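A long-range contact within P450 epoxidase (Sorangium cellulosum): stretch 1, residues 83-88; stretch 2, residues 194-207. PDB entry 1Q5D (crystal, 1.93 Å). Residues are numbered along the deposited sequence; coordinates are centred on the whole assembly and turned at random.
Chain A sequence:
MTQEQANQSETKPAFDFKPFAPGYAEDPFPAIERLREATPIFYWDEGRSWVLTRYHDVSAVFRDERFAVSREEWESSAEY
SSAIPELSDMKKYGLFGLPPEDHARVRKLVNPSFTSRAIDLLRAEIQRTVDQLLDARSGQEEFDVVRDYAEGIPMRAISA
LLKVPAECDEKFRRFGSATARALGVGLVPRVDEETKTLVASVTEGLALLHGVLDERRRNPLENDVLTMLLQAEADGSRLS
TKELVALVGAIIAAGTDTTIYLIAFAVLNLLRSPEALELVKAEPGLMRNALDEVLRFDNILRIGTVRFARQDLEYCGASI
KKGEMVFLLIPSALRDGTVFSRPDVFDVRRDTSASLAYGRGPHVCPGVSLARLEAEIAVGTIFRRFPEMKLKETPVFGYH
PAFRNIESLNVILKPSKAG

Stretch 1 (83-88) AIPELS
Stretch 2, residues 194-207: ETKTLVASVTEGLA

Packing alone joins these stretches: no hydrogen bond crosses between them, and 331 Å² is buried, both sides summed. Residues 195-207 are helical, phi/psi near -60/-45, with i to i+4 bonds such as Val199 N to Thr195 O at 2.8 Å. Against this helix lies a short turn. Ile84 takes the left-handed values 47/71, Pro85-Leu87 form a 3-10 segment, and Leu87 N bonds to Ile84 O at 2.9 Å. Both chains advance in the same sense, since the CA atoms of Ile84 and Val199 lie 7.3 Å apart and those of Glu86 and Thr203 7.0 Å.

Glu86 loses the most surface, 71 Å². Its CB points toward the helix, and chi1 -73° (m), chi2 83° (p) and chi3 5° fold the chain so that OE2 sits 3.6 Å from Val199 CG1; CG lies 4.0 Å from Thr203 OG1. Its backbone O is 3.5 Å from Leu206 CD1. Thr203 OG1 instead donates to Val199 O at 2.8 Å, within its own helix.

Ile84 (m, m; 56 Å²) extends CD1 to 3.9 Å from Thr195 CG2 and 4.0 Å from Val199 CG2. Val202 (t; 51 Å²) offers CG1 to Leu87 CD2 at 3.7 Å. Leu87 starts sideways, but m, t brings its end nearer. Branched apolar chains suit the buried part, Ile84, Leu87 and Val202, while Glu86, partly exposed, packs its CB and CG against the helix.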

# COMPACT_ATOMS: atom_id res chain seq x y z
N ALA A 83 -0.37 11.80 -19.52
CA ALA A 83 0.83 11.79 -18.69
C ALA A 83 1.42 10.38 -18.63
O ALA A 83 0.69 9.41 -18.46
CB ALA A 83 0.51 12.27 -17.27
N ILE A 84 2.74 10.29 -18.73
CA ILE A 84 3.43 9.01 -18.66
C ILE A 84 2.77 7.96 -19.56
O ILE A 84 2.15 7.01 -19.08
CB ILE A 84 3.55 8.51 -17.20
CG1 ILE A 84 3.83 9.68 -16.25
CG2 ILE A 84 4.66 7.46 -17.10
CD1 ILE A 84 5.30 10.12 -16.22
N PRO A 85 2.91 8.15 -20.86
CA PRO A 85 2.27 7.28 -21.86
C PRO A 85 2.72 5.83 -21.76
O PRO A 85 2.02 4.96 -22.28
CB PRO A 85 2.74 7.87 -23.19
CG PRO A 85 3.16 9.24 -22.88
CD PRO A 85 3.70 9.23 -21.48
N GLU A 86 3.86 5.60 -21.12
CA GLU A 86 4.39 4.26 -20.89
C GLU A 86 3.47 3.47 -19.96
O GLU A 86 3.54 2.24 -19.91
CB GLU A 86 5.78 4.33 -20.27
CG GLU A 86 6.89 4.76 -21.23
CD GLU A 86 6.99 6.27 -21.38
OE1 GLU A 86 6.26 7.01 -20.67
OE2 GLU A 86 7.82 6.72 -22.22
N LEU A 87 2.61 4.19 -19.22
CA LEU A 87 1.70 3.57 -18.25
C LEU A 87 0.24 3.62 -18.72
O LEU A 87 -0.68 3.26 -17.97
CB LEU A 87 1.85 4.25 -16.88
CG LEU A 87 3.13 3.84 -16.13
CD1 LEU A 87 3.30 4.55 -14.79
CD2 LEU A 87 3.17 2.32 -15.95
N SER A 88 0.02 4.04 -19.97
CA SER A 88 -1.32 4.20 -20.53
C SER A 88 -2.13 2.90 -20.45
O SER A 88 -3.29 2.89 -20.02
CB SER A 88 -1.23 4.65 -21.98
OG SER A 88 -2.49 5.00 -22.48
N GLU A 194 12.24 13.16 -10.32
CA GLU A 194 12.47 13.52 -11.72
C GLU A 194 11.76 12.56 -12.66
O GLU A 194 11.87 11.35 -12.52
CB GLU A 194 13.97 13.52 -12.04
CG GLU A 194 14.82 14.35 -11.09
CD GLU A 194 16.16 14.72 -11.70
OE1 GLU A 194 16.41 14.35 -12.87
OE2 GLU A 194 16.97 15.39 -11.00
N THR A 195 11.04 13.12 -13.63
CA THR A 195 10.23 12.34 -14.56
C THR A 195 11.06 11.33 -15.34
O THR A 195 10.64 10.19 -15.51
CB THR A 195 9.50 13.28 -15.55
OG1 THR A 195 8.83 14.32 -14.80
CG2 THR A 195 8.36 12.55 -16.24
N LYS A 196 12.24 11.74 -15.79
CA LYS A 196 13.10 10.86 -16.59
C LYS A 196 13.49 9.60 -15.82
O LYS A 196 13.49 8.50 -16.38
CB LYS A 196 14.37 11.59 -17.05
CG LYS A 196 14.13 12.73 -18.06
CD LYS A 196 14.27 12.28 -19.51
CE LYS A 196 13.84 13.38 -20.46
NZ LYS A 196 14.98 13.92 -21.26
N THR A 197 13.83 9.76 -14.55
CA THR A 197 14.25 8.64 -13.73
C THR A 197 13.07 7.68 -13.53
O THR A 197 13.23 6.47 -13.67
CB THR A 197 14.75 9.15 -12.37
OG1 THR A 197 15.79 10.11 -12.57
CG2 THR A 197 15.44 8.03 -11.61
N LEU A 198 11.91 8.25 -13.22
CA LEU A 198 10.68 7.49 -13.05
C LEU A 198 10.38 6.68 -14.30
O LEU A 198 10.09 5.48 -14.23
CB LEU A 198 9.50 8.43 -12.78
CG LEU A 198 9.33 9.04 -11.39
CD1 LEU A 198 7.98 9.74 -11.33
CD2 LEU A 198 9.44 7.98 -10.32
N VAL A 199 10.42 7.35 -15.45
CA VAL A 199 10.08 6.70 -16.71
C VAL A 199 11.10 5.60 -17.08
O VAL A 199 10.73 4.56 -17.63
CB VAL A 199 9.92 7.74 -17.85
CG1 VAL A 199 9.83 7.06 -19.22
CG2 VAL A 199 8.69 8.60 -17.60
N ALA A 200 12.37 5.83 -16.75
CA ALA A 200 13.39 4.82 -17.02
C ALA A 200 13.09 3.54 -16.24
O ALA A 200 13.05 2.46 -16.82
CB ALA A 200 14.78 5.34 -16.66
N SER A 201 12.90 3.67 -14.93
CA SER A 201 12.57 2.53 -14.07
C SER A 201 11.30 1.81 -14.52
O SER A 201 11.23 0.58 -14.48
CB SER A 201 12.41 2.99 -12.62
OG SER A 201 13.59 3.60 -12.15
N VAL A 202 10.31 2.58 -14.97
CA VAL A 202 9.07 2.00 -15.47
C VAL A 202 9.27 1.21 -16.75
O VAL A 202 8.80 0.08 -16.88
CB VAL A 202 7.97 3.05 -15.69
CG1 VAL A 202 6.80 2.45 -16.48
CG2 VAL A 202 7.52 3.65 -14.34
N THR A 203 10.00 1.81 -17.69
CA THR A 203 10.35 1.14 -18.94
C THR A 203 11.13 -0.15 -18.73
O THR A 203 10.81 -1.18 -19.30
CB THR A 203 11.19 2.09 -19.82
OG1 THR A 203 10.42 3.26 -20.10
CG2 THR A 203 11.43 1.48 -21.18
N GLU A 204 12.19 -0.05 -17.93
CA GLU A 204 13.04 -1.19 -17.62
C GLU A 204 12.20 -2.31 -17.00
O GLU A 204 12.31 -3.49 -17.40
CB GLU A 204 14.15 -0.77 -16.66
CG GLU A 204 14.97 -1.94 -16.14
CD GLU A 204 16.16 -1.50 -15.31
OE1 GLU A 204 15.95 -1.02 -14.16
OE2 GLU A 204 17.30 -1.62 -15.81
N GLY A 205 11.34 -1.95 -16.04
CA GLY A 205 10.50 -2.91 -15.36
C GLY A 205 9.50 -3.63 -16.26
O GLY A 205 9.31 -4.85 -16.15
N LEU A 206 8.86 -2.87 -17.14
CA LEU A 206 7.89 -3.44 -18.05
C LEU A 206 8.56 -4.41 -19.01
O LEU A 206 7.99 -5.46 -19.32
CB LEU A 206 7.12 -2.35 -18.81
CG LEU A 206 6.09 -1.53 -18.02
CD1 LEU A 206 5.65 -0.32 -18.82
CD2 LEU A 206 4.89 -2.40 -17.64
N ALA A 207 9.77 -4.06 -19.47
CA ALA A 207 10.56 -4.94 -20.34
C ALA A 207 10.87 -6.26 -19.64
O ALA A 207 10.66 -7.34 -20.19
CB ALA A 207 11.86 -4.27 -20.77